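Local coordinates for protein triphenylmethane reductase (Citrobacter sp., PDB 2JL1) that binds NADP(H) and reduces triphenylmethane dyes, probably by passing hydride from the nicotinamide cofactor to the dye, at residues 18-23 against 27-32; 89-94 against 125-130; 105-108 against 112-115. All blocks are in the same frame, centred on the assembly; numbering follows the deposited sequence.

Contact 1 (18-23 against 27-32)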
ATOM      1  N   GLN A  18     -13.278 -11.799  23.853  1.00 25.22           N
ATOM      2  CA  GLN A  18     -14.410 -11.885  24.782  1.00 25.66           C
ATOM      3  C   GLN A  18     -15.752 -11.985  24.069  1.00 25.50           C
ATOM      4  O   GLN A  18     -16.629 -12.745  24.495  1.00 24.18           O
ATOM      5  CB  GLN A  18     -14.363 -10.754  25.817  1.00 26.69           C
ATOM      6  CG  GLN A  18     -13.203 -10.938  26.814  1.00 29.13           C
ATOM      7  CD  GLN A  18     -13.166 -12.343  27.464  1.00 32.32           C
ATOM      8  OE1 GLN A  18     -14.170 -12.812  28.002  1.00 34.60           O
ATOM      9  NE2 GLN A  18     -12.000 -13.006  27.418  1.00 32.30           N
ATOM     10  N   HIS A  19     -15.901 -11.254  22.958  1.00 24.90           N
ATOM     11  CA  HIS A  19     -17.079 -11.403  22.097  1.00 25.27           C
ATOM     12  C   HIS A  19     -17.137 -12.738  21.331  1.00 25.18           C
ATOM     13  O   HIS A  19     -18.217 -13.320  21.189  1.00 25.33           O
ATOM     14  CB  HIS A  19     -17.181 -10.222  21.126  1.00 24.94           C
ATOM     15  CG  HIS A  19     -17.579  -8.939  21.790  1.00 26.17           C
ATOM     16  ND1 HIS A  19     -18.854  -8.712  22.264  1.00 27.56           N
ATOM     17  CD2 HIS A  19     -16.867  -7.822  22.072  1.00 27.42           C
ATOM     18  CE1 HIS A  19     -18.910  -7.510  22.811  1.00 27.17           C
ATOM     19  NE2 HIS A  19     -17.720  -6.946  22.697  1.00 28.92           N
ATOM     20  N   LEU A  20     -15.991 -13.221  20.839  1.00 25.10           N
ATOM     21  CA  LEU A  20     -15.928 -14.535  20.178  1.00 25.20           C
ATOM     22  C   LEU A  20     -16.307 -15.667  21.132  1.00 25.71           C
ATOM     23  O   LEU A  20     -16.943 -16.647  20.724  1.00 25.38           O
ATOM     24  CB  LEU A  20     -14.534 -14.808  19.580  1.00 25.38           C
ATOM     25  CG  LEU A  20     -14.160 -14.031  18.306  1.00 24.62           C
ATOM     26  CD1 LEU A  20     -12.706 -14.262  17.888  1.00 23.63           C
ATOM     27  CD2 LEU A  20     -15.118 -14.402  17.190  1.00 22.44           C
ATOM     28  N   LEU A  21     -15.922 -15.521  22.398  1.00 26.16           N
ATOM     29  CA  LEU A  21     -16.225 -16.528  23.434  1.00 27.39           C
ATOM     30  C   LEU A  21     -17.728 -16.662  23.705  1.00 28.36           C
ATOM     31  O   LEU A  21     -18.171 -17.665  24.250  1.00 28.21           O
ATOM     32  CB  LEU A  21     -15.436 -16.253  24.730  1.00 26.69           C
ATOM     33  CG  LEU A  21     -13.930 -16.586  24.726  1.00 26.23           C
ATOM     34  CD1 LEU A  21     -13.173 -15.996  25.951  1.00 25.36           C
ATOM     35  CD2 LEU A  21     -13.682 -18.083  24.634  1.00 27.42           C
ATOM     36  N   LYS A  22     -18.510 -15.660  23.320  1.00 29.45           N
ATOM     37  CA  LYS A  22     -19.967 -15.768  23.414  1.00 31.12           C
ATOM     38  C   LYS A  22     -20.571 -16.372  22.145  1.00 31.53           C
ATOM     39  O   LYS A  22     -21.778 -16.597  22.082  1.00 31.97           O
ATOM     40  CB  LYS A  22     -20.602 -14.408  23.694  1.00 31.33           C
ATOM     41  CG  LYS A  22     -20.231 -13.806  25.028  1.00 32.89           C
ATOM     42  CD  LYS A  22     -21.009 -12.517  25.215  1.00 37.71           C
ATOM     43  CE  LYS A  22     -20.466 -11.660  26.349  1.00 38.47           C
ATOM     44  NZ  LYS A  22     -20.485 -10.228  25.902  1.00 39.30           N
ATOM     45  N   LYS A  23     -19.739 -16.653  21.137  1.00 32.01           N
ATOM     46  CA  LYS A  23     -20.254 -17.155  19.855  1.00 32.06           C
ATOM     47  C   LYS A  23     -19.735 -18.534  19.441  1.00 32.34           C
ATOM     48  O   LYS A  23     -20.449 -19.297  18.806  1.00 33.00           O
ATOM     49  CB  LYS A  23     -19.981 -16.142  18.728  1.00 31.86           C
ATOM     50  CG  LYS A  23     -20.725 -14.824  18.853  1.00 31.34           C
ATOM     51  CD  LYS A  23     -20.151 -13.773  17.877  1.00 32.00           C
ATOM     52  CE  LYS A  23     -20.797 -12.381  18.061  1.00 32.29           C
ATOM     53  NZ  LYS A  23     -22.228 -12.341  17.618  1.00 32.57           N
ATOM     54  N   SER A  27     -12.014 -23.472  22.285  1.00 33.83           N
ATOM     55  CA  SER A  27     -11.006 -24.250  21.558  1.00 33.89           C
ATOM     56  C   SER A  27     -10.839 -23.818  20.087  1.00 33.86           C
ATOM     57  O   SER A  27      -9.837 -24.150  19.443  1.00 33.87           O
ATOM     58  CB  SER A  27     -11.344 -25.742  21.635  1.00 33.92           C
ATOM     59  OG  SER A  27     -12.502 -26.043  20.867  1.00 33.80           O
ATOM     60  N   GLN A  28     -11.828 -23.092  19.568  1.00 33.42           N
ATOM     61  CA  GLN A  28     -11.874 -22.657  18.171  1.00 33.23           C
ATOM     62  C   GLN A  28     -11.141 -21.306  17.975  1.00 31.67           C
ATOM     63  O   GLN A  28     -10.887 -20.879  16.854  1.00 30.72           O
ATOM     64  CB  GLN A  28     -13.347 -22.552  17.722  1.00 33.36           C
ATOM     65  CG  GLN A  28     -13.564 -22.458  16.216  1.00 35.88           C
ATOM     66  CD  GLN A  28     -15.037 -22.347  15.798  1.00 37.40           C
ATOM     67  OE1 GLN A  28     -15.961 -22.718  16.549  1.00 41.19           O
ATOM     68  NE2 GLN A  28     -15.260 -21.852  14.575  1.00 38.38           N
ATOM     69  N   ILE A  29     -10.810 -20.648  19.081  1.00 30.08           N
ATOM     70  CA  ILE A  29     -10.174 -19.339  19.037  1.00 28.60           C
ATOM     71  C   ILE A  29      -8.680 -19.505  19.311  1.00 28.01           C
ATOM     72  O   ILE A  29      -8.307 -20.273  20.187  1.00 27.55           O
ATOM     73  CB  ILE A  29     -10.807 -18.390  20.091  1.00 28.44           C
ATOM     74  CG1 ILE A  29     -12.327 -18.319  19.891  1.00 27.59           C
ATOM     75  CG2 ILE A  29     -10.152 -17.002  20.051  1.00 28.14           C
ATOM     76  CD1 ILE A  29     -13.104 -17.795  21.087  1.00 27.23           C
ATOM     77  N   ILE A  30      -7.839 -18.780  18.566  1.00 26.81           N
ATOM     78  CA  ILE A  30      -6.391 -18.753  18.785  1.00 25.85           C
ATOM     79  C   ILE A  30      -5.914 -17.320  19.023  1.00 25.98           C
ATOM     80  O   ILE A  30      -6.068 -16.446  18.159  1.00 25.80           O
ATOM     81  CB  ILE A  30      -5.594 -19.328  17.590  1.00 25.83           C
ATOM     82  CG1 ILE A  30      -6.011 -20.772  17.275  1.00 25.24           C
ATOM     83  CG2 ILE A  30      -4.097 -19.278  17.872  1.00 26.22           C
ATOM     84  CD1 ILE A  30      -5.577 -21.238  15.906  1.00 23.94           C
ATOM     85  N   ALA A  31      -5.354 -17.081  20.198  1.00 25.54           N
ATOM     86  CA  ALA A  31      -4.782 -15.794  20.511  1.00 25.56           C
ATOM     87  C   ALA A  31      -3.350 -15.803  20.017  1.00 25.98           C
ATOM     88  O   ALA A  31      -2.555 -16.663  20.409  1.00 24.70           O
ATOM     89  CB  ALA A  31      -4.834 -15.534  21.998  1.00 26.04           C
ATOM     90  N   ILE A  32      -3.038 -14.869  19.120  1.00 25.78           N
ATOM     91  CA  ILE A  32      -1.680 -14.697  18.648  1.00 26.87           C
ATOM     92  C   ILE A  32      -1.158 -13.424  19.295  1.00 27.27           C
ATOM     93  O   ILE A  32      -1.773 -12.352  19.201  1.00 27.61           O
ATOM     94  CB  ILE A  32      -1.586 -14.686  17.102  1.00 27.09           C
ATOM     95  CG1 ILE A  32      -1.998 -16.054  16.553  1.00 28.24           C
ATOM     96  CG2 ILE A  32      -0.160 -14.388  16.656  1.00 27.31           C
ATOM     97  CD1 ILE A  32      -2.394 -16.062  15.092  1.00 29.40           C
TER

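Contact 2 (89-94 against 125-130)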
ATOM      1  N   ASN A  89       5.164  -8.131   6.480  1.00 22.20           N
ATOM      2  CA  ASN A  89       5.553  -9.440   7.023  1.00 22.65           C
ATOM      3  C   ASN A  89       4.340 -10.268   7.425  1.00 22.46           C
ATOM      4  O   ASN A  89       4.311 -11.478   7.179  1.00 21.45           O
ATOM      5  CB  ASN A  89       6.444  -9.308   8.267  1.00 23.50           C
ATOM      6  CG  ASN A  89       7.823  -8.768   7.973  1.00 24.46           C
ATOM      7  OD1 ASN A  89       8.345  -8.854   6.853  1.00 25.06           O
ATOM      8  ND2 ASN A  89       8.452  -8.214   9.026  1.00 27.05           N
ATOM      9  N   VAL A  90       3.352  -9.630   8.066  1.00 22.07           N
ATOM     10  CA  VAL A  90       2.131 -10.340   8.480  1.00 21.48           C
ATOM     11  C   VAL A  90       1.396 -10.933   7.274  1.00 21.70           C
ATOM     12  O   VAL A  90       1.058 -12.124   7.255  1.00 22.35           O
ATOM     13  CB  VAL A  90       1.175  -9.428   9.298  1.00 21.59           C
ATOM     14  CG1 VAL A  90      -0.163 -10.110   9.524  1.00 19.35           C
ATOM     15  CG2 VAL A  90       1.814  -9.084  10.646  1.00 20.40           C
ATOM     16  N   VAL A  91       1.156 -10.098   6.273  1.00 21.54           N
ATOM     17  CA  VAL A  91       0.429 -10.487   5.062  1.00 21.95           C
ATOM     18  C   VAL A  91       1.163 -11.624   4.349  1.00 22.44           C
ATOM     19  O   VAL A  91       0.521 -12.593   3.915  1.00 22.89           O
ATOM     20  CB  VAL A  91       0.235  -9.268   4.123  1.00 22.53           C
ATOM     21  CG1 VAL A  91      -0.438  -9.668   2.820  1.00 22.73           C
ATOM     22  CG2 VAL A  91      -0.578  -8.198   4.824  1.00 22.05           C
ATOM     23  N   LYS A  92       2.492 -11.533   4.245  1.00 22.19           N
ATOM     24  CA  LYS A  92       3.242 -12.613   3.563  1.00 22.55           C
ATOM     25  C   LYS A  92       3.156 -13.918   4.343  1.00 22.61           C
ATOM     26  O   LYS A  92       2.968 -14.980   3.749  1.00 23.26           O
ATOM     27  CB  LYS A  92       4.706 -12.262   3.339  1.00 22.34           C
ATOM     28  CG  LYS A  92       5.384 -13.211   2.336  1.00 22.82           C
ATOM     29  CD  LYS A  92       6.857 -13.007   2.290  1.00 24.80           C
ATOM     30  CE  LYS A  92       7.497 -14.008   1.329  1.00 24.06           C
ATOM     31  NZ  LYS A  92       7.651 -15.306   2.029  1.00 24.15           N
ATOM     32  N   ALA A  93       3.296 -13.835   5.668  1.00 22.72           N
ATOM     33  CA  ALA A  93       3.149 -15.010   6.543  1.00 22.67           C
ATOM     34  C   ALA A  93       1.764 -15.655   6.388  1.00 22.83           C
ATOM     35  O   ALA A  93       1.649 -16.889   6.228  1.00 22.73           O
ATOM     36  CB  ALA A  93       3.421 -14.648   7.984  1.00 21.61           C
ATOM     37  N   ALA A  94       0.730 -14.820   6.372  1.00 22.23           N
ATOM     38  CA  ALA A  94      -0.639 -15.279   6.145  1.00 22.68           C
ATOM     39  C   ALA A  94      -0.776 -15.971   4.786  1.00 23.12           C
ATOM     40  O   ALA A  94      -1.341 -17.066   4.696  1.00 23.36           O
ATOM     41  CB  ALA A  94      -1.639 -14.105   6.294  1.00 22.24           C
ATOM     42  N   GLU A 125      -3.999  -2.684   3.124  1.00 19.06           N
ATOM     43  CA  GLU A 125      -5.118  -3.186   2.311  1.00 19.57           C
ATOM     44  C   GLU A 125      -4.650  -3.671   0.921  1.00 20.22           C
ATOM     45  O   GLU A 125      -5.012  -4.769   0.493  1.00 19.72           O
ATOM     46  CB  GLU A 125      -6.218  -2.133   2.148  1.00 19.78           C
ATOM     47  CG  GLU A 125      -7.144  -2.005   3.376  1.00 19.70           C
ATOM     48  CD  GLU A 125      -8.315  -1.044   3.161  1.00 20.90           C
ATOM     49  OE1 GLU A 125      -8.629  -0.683   1.986  1.00 22.13           O
ATOM     50  OE2 GLU A 125      -8.933  -0.658   4.192  1.00 20.86           O
ATOM     51  N   TYR A 126      -3.865  -2.852   0.220  1.00 18.66           N
ATOM     52  CA  TYR A 126      -3.292  -3.270  -1.062  1.00 19.43           C
ATOM     53  C   TYR A 126      -2.394  -4.484  -0.963  1.00 20.32           C
ATOM     54  O   TYR A 126      -2.420  -5.337  -1.860  1.00 19.29           O
ATOM     55  CB  TYR A 126      -2.579  -2.113  -1.769  1.00 18.81           C
ATOM     56  CG  TYR A 126      -3.530  -1.188  -2.439  1.00 21.13           C
ATOM     57  CD1 TYR A 126      -4.279  -1.619  -3.552  1.00 19.79           C
ATOM     58  CD2 TYR A 126      -3.718   0.106  -1.979  1.00 19.53           C
ATOM     59  CE1 TYR A 126      -5.179  -0.770  -4.180  1.00 21.96           C
ATOM     60  CE2 TYR A 126      -4.609   0.967  -2.617  1.00 22.80           C
ATOM     61  CZ  TYR A 126      -5.338   0.511  -3.710  1.00 23.30           C
ATOM     62  OH  TYR A 126      -6.219   1.343  -4.343  1.00 25.44           O
ATOM     63  N   ALA A 127      -1.610  -4.587   0.114  1.00 20.37           N
ATOM     64  CA  ALA A 127      -0.828  -5.795   0.373  1.00 21.37           C
ATOM     65  C   ALA A 127      -1.709  -7.047   0.484  1.00 22.21           C
ATOM     66  O   ALA A 127      -1.424  -8.076  -0.122  1.00 22.25           O
ATOM     67  CB  ALA A 127       0.049  -5.637   1.634  1.00 21.31           C
ATOM     68  N   ILE A 128      -2.787  -6.953   1.261  1.00 22.44           N
ATOM     69  CA  ILE A 128      -3.722  -8.078   1.412  1.00 22.26           C
ATOM     70  C   ILE A 128      -4.374  -8.456   0.074  1.00 22.96           C
ATOM     71  O   ILE A 128      -4.583  -9.651  -0.211  1.00 22.93           O
ATOM     72  CB  ILE A 128      -4.801  -7.773   2.488  1.00 21.97           C
ATOM     73  CG1 ILE A 128      -4.144  -7.776   3.868  1.00 20.71           C
ATOM     74  CG2 ILE A 128      -5.984  -8.784   2.381  1.00 20.62           C
ATOM     75  CD1 ILE A 128      -4.963  -7.052   5.019  1.00 22.53           C
ATOM     76  N   ARG A 129      -4.692  -7.450  -0.740  1.00 23.46           N
ATOM     77  CA  ARG A 129      -5.235  -7.716  -2.079  1.00 24.44           C
ATOM     78  C   ARG A 129      -4.299  -8.573  -2.957  1.00 25.41           C
ATOM     79  O   ARG A 129      -4.783  -9.441  -3.682  1.00 25.36           O
ATOM     80  CB  ARG A 129      -5.675  -6.435  -2.791  1.00 24.65           C
ATOM     81  CG  ARG A 129      -6.869  -5.736  -2.131  1.00 23.39           C
ATOM     82  CD  ARG A 129      -7.206  -4.430  -2.847  1.00 23.79           C
ATOM     83  NE  ARG A 129      -8.317  -3.699  -2.229  1.00 25.10           N
ATOM     84  CZ  ARG A 129      -9.607  -3.908  -2.490  1.00 26.77           C
ATOM     85  NH1 ARG A 129      -9.979  -4.860  -3.345  1.00 27.81           N
ATOM     86  NH2 ARG A 129     -10.533  -3.162  -1.893  1.00 24.85           N
ATOM     87  N   THR A 130      -2.979  -8.369  -2.861  1.00 25.64           N
ATOM     88  CA  THR A 130      -1.997  -9.180  -3.629  1.00 26.44           C
ATOM     89  C   THR A 130      -1.998 -10.668  -3.299  1.00 27.07           C
ATOM     90  O   THR A 130      -1.483 -11.488  -4.079  1.00 27.59           O
ATOM     91  CB  THR A 130      -0.541  -8.659  -3.483  1.00 26.58           C
ATOM     92  OG1 THR A 130       0.011  -9.067  -2.209  1.00 26.63           O
ATOM     93  CG2 THR A 130      -0.500  -7.169  -3.637  1.00 26.57           C
TER

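Contact 3 (105-108 against 112-115)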
ATOM      1  N   THR A 105      -8.144  -4.694  10.517  1.00 21.28           N
ATOM      2  CA  THR A 105      -8.627  -3.470  11.151  1.00 21.39           C
ATOM      3  C   THR A 105      -7.918  -2.262  10.539  1.00 22.24           C
ATOM      4  O   THR A 105      -6.780  -1.905  10.938  1.00 23.32           O
ATOM      5  CB  THR A 105      -8.393  -3.463  12.688  1.00 20.70           C
ATOM      6  OG1 THR A 105      -7.002  -3.605  12.956  1.00 19.72           O
ATOM      7  CG2 THR A 105      -9.180  -4.604  13.357  1.00 20.27           C
ATOM      8  N   GLY A 106      -8.608  -1.635   9.594  1.00 22.90           N
ATOM      9  CA  GLY A 106      -8.097  -0.472   8.856  1.00 22.27           C
ATOM     10  C   GLY A 106      -8.656   0.795   9.467  1.00 23.27           C
ATOM     11  O   GLY A 106      -8.878   0.865  10.672  1.00 23.89           O
ATOM     12  N   TYR A 107      -8.853   1.807   8.641  1.00 23.39           N
ATOM     13  CA  TYR A 107      -9.246   3.125   9.132  1.00 24.02           C
ATOM     14  C   TYR A 107     -10.296   3.644   8.155  1.00 23.03           C
ATOM     15  O   TYR A 107     -10.087   3.600   6.939  1.00 22.99           O
ATOM     16  CB  TYR A 107      -8.011   4.021   9.231  1.00 24.66           C
ATOM     17  CG  TYR A 107      -8.261   5.428   9.717  1.00 25.93           C
ATOM     18  CD1 TYR A 107      -8.856   5.660  10.967  1.00 25.61           C
ATOM     19  CD2 TYR A 107      -7.882   6.526   8.943  1.00 27.68           C
ATOM     20  CE1 TYR A 107      -9.095   6.969  11.438  1.00 30.23           C
ATOM     21  CE2 TYR A 107      -8.111   7.850   9.403  1.00 29.16           C
ATOM     22  CZ  TYR A 107      -8.716   8.054  10.659  1.00 28.62           C
ATOM     23  OH  TYR A 107      -8.960   9.338  11.131  1.00 31.25           O
ATOM     24  N   ALA A 108     -11.449   4.056   8.690  1.00 22.31           N
ATOM     25  CA  ALA A 108     -12.594   4.458   7.887  1.00 21.05           C
ATOM     26  C   ALA A 108     -12.242   5.665   7.054  1.00 21.48           C
ATOM     27  O   ALA A 108     -11.521   6.574   7.506  1.00 21.04           O
ATOM     28  CB  ALA A 108     -13.794   4.768   8.778  1.00 22.06           C
ATOM     29  N   GLU A 112      -9.669   9.707   2.135  1.00 29.06           N
ATOM     30  CA  GLU A 112      -9.953  11.134   2.345  1.00 30.89           C
ATOM     31  C   GLU A 112      -9.248  11.703   3.556  1.00 30.95           C
ATOM     32  O   GLU A 112      -9.397  12.899   3.880  1.00 30.41           O
ATOM     33  CB  GLU A 112     -11.464  11.349   2.480  1.00 31.32           C
ATOM     34  CG  GLU A 112     -12.164  11.229   1.144  1.00 35.06           C
ATOM     35  CD  GLU A 112     -12.511   9.801   0.777  1.00 39.90           C
ATOM     36  OE1 GLU A 112     -12.836   8.997   1.684  1.00 43.64           O
ATOM     37  OE2 GLU A 112     -12.491   9.486  -0.428  1.00 40.20           O
ATOM     38  N   SER A 113      -8.496  10.846   4.230  1.00 30.25           N
ATOM     39  CA  SER A 113      -7.883  11.209   5.488  1.00 30.26           C
ATOM     40  C   SER A 113      -6.696  12.150   5.320  1.00 30.92           C
ATOM     41  O   SER A 113      -6.014  12.122   4.308  1.00 30.47           O
ATOM     42  CB  SER A 113      -7.467   9.956   6.246  1.00 29.47           C
ATOM     43  OG  SER A 113      -6.788  10.315   7.434  1.00 29.58           O
ATOM     44  N   ILE A 114      -6.479  12.988   6.331  1.00 30.75           N
ATOM     45  CA  ILE A 114      -5.361  13.890   6.366  1.00 31.90           C
ATOM     46  C   ILE A 114      -4.351  13.546   7.467  1.00 31.97           C
ATOM     47  O   ILE A 114      -3.448  14.329   7.731  1.00 32.66           O
ATOM     48  CB  ILE A 114      -5.840  15.391   6.485  1.00 32.16           C
ATOM     49  CG1 ILE A 114      -6.362  15.705   7.903  1.00 32.15           C
ATOM     50  CG2 ILE A 114      -6.873  15.739   5.391  1.00 31.94           C
ATOM     51  CD1 ILE A 114      -6.751  17.195   8.123  1.00 33.89           C
ATOM     52  N   ILE A 115      -4.503  12.401   8.132  1.00 31.74           N
ATOM     53  CA  ILE A 115      -3.473  11.943   9.069  1.00 31.81           C
ATOM     54  C   ILE A 115      -2.576  10.839   8.437  1.00 31.76           C
ATOM     55  O   ILE A 115      -3.078   9.993   7.679  1.00 31.68           O
ATOM     56  CB  ILE A 115      -4.069  11.478  10.389  1.00 31.97           C
ATOM     57  CG1 ILE A 115      -4.868  10.204  10.198  1.00 32.21           C
ATOM     58  CG2 ILE A 115      -4.968  12.596  10.996  1.00 32.37           C
ATOM     59  CD1 ILE A 115      -4.655   9.191  11.297  1.00 37.34           C
TER

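Contact 1 (18-23 against 27-32)
The backbones of L20, in the last part of helix 11-20, and I29, the first residue of strand 29-33, come within 7.6 Å of each other at their CA atoms. The side chain of I29 bridges that gap. Its CD1 is the touching atom for both partners on the helix side. L20 meets it with CB, the root of its side chain, at 3.6 Å from I29 CD1. L21 meets it with one branch end, CD2, also 3.6 Å from I29 CD1. I29 CG1 adds a looser approach to L20 CB. The isoleucine methyl therefore sits against two consecutive leucines. The side chains of L21 and I29 cross at about a right angle, and L21 CG also comes near I29 CD1. The CA-CB bonds of L20 and I29, both buried residues, point at each other's segments. I29 CG1 lies beside its own backbone N (chi1 -55°), and the extended second torsion (162°) carries CD1 outward to the leucines. Strand 3-5, helix 11-20 and strand 29-33 form a beta-alpha-beta unit, the first of this Rossmann-type domain, and I29 packs the start of the returning strand against the C-terminal part of the crossover helix and the residue that follows. L20 also touches I3 and V5 of strand 3-5, and A183 of helix 175-186. L21 reaches A26 and Q45 in loops. K23 N bonds to L20 O at 2.8 Å. The L20 side chain lies about 14 Å from the bound NADP.

Contact 2 (89-94 against 125-130)
V91 of helix 80-96 points at helix 117-130 and divides its two methyls between backbone and side chains on the facing side of that helix. CG2 goes to the side chains. It lies 3.7 Å from I128 CG1 and, more loosely, 4.1 Å from A127 CB. CG1 goes to the backbone and sits 3.5 Å from A127 O. This split follows from the V91 rotamer, with CG1 opposite the backbone N (chi1 176°) and CG2 beside the backbone N, anti to the carbonyl carbon. The side chains of V91 and I128 cross at about a right angle, and I128 offers its CG1 methylene. The A127 side chain is only a methyl, and the CA atoms of V91 and I128 come to 6.0 Å. I128 also packs on Y135 and F137 of strand 135-140, while V91 touches F72 of strand 69-72. A127 and T130 both pack on I84 of the second subunit, so this part of helix 117-130 is in the dimer interface, where T130 OG1 also hydrogen-bonds to T81 OG1 of the second subunit. The T130 hydroxyl gives a hydrogen bond to A127 O, at 2.7 Å from OG1, in the carbonyl plane and on a lone pair. Across this contact the helices meet through aliphatic groups alone, apart from the A127 carbonyl oxygen, which is satisfied within its own helix.

Contact 3 (105-108 against 112-115)
Y107 meets S113 and I115 through a single ring atom, CE2. S113 OG comes to the ring edge, near the ring plane, at 3.4 Å from Y107 CE2. I115 approaches obliquely, with CG1 4.1 Å from the same Y107 CE2, and its CD1 is close behind. The first contact is polar oxygen against aromatic C-H, and the second is apolar. Y107 CG is anti to the backbone N (chi1 180°), which extends the ring from the end of strand 101-107 toward the loop. The serine oxygen is also fixed from its own side. I115 N donates to S113 OG at 3.2 Å, with a nearly straight N-H...O angle of 166°, which makes an ST turn. Further out, E259 gathers the polar ends. Its OE2 is hydrogen-bonded to both Y107 OH and S113 OG, and its OE1 takes I114 N. One carboxylate thus bonds to the tyrosine hydroxyl, the serine hydroxyl and the loop backbone, and probably helps to fix their places. A118 of helix 117-130 packs on both Y107 and S113, and H121 of that helix also touches the tyrosine. The Y107 side chain is about 5 Å from the bound NADP and about 3 Å from a glycerol that probably came from the crystallisation liquor. The site is at the C-terminal ends of the strands of the parallel sheet, where Y107 lies near the cofactor, as is usual for residues at strand ends in Rossmann-type domains.

In the fold
From the N terminus, contact 1 comes first. It closes the short turn between helix 11-20 and strand 29-33, within the first beta-alpha-beta unit. Contact 2 opens much later, on helix 80-96, and closes a long loop at helix 117-130. Strand 101-107 lies within that loop, and so does contact 3, a short closure between the end of this strand and the segment leading to helix 117-130. Contact 3 is therefore enclosed by contact 2, whereas contact 1 stands before both. None of the three touches another. Contacts 1 and 3 reach the same seven-stranded parallel sheet, from opposite sides of the chain's centre. Contact 2 joins the helices flanking strand 101-107 in the chain.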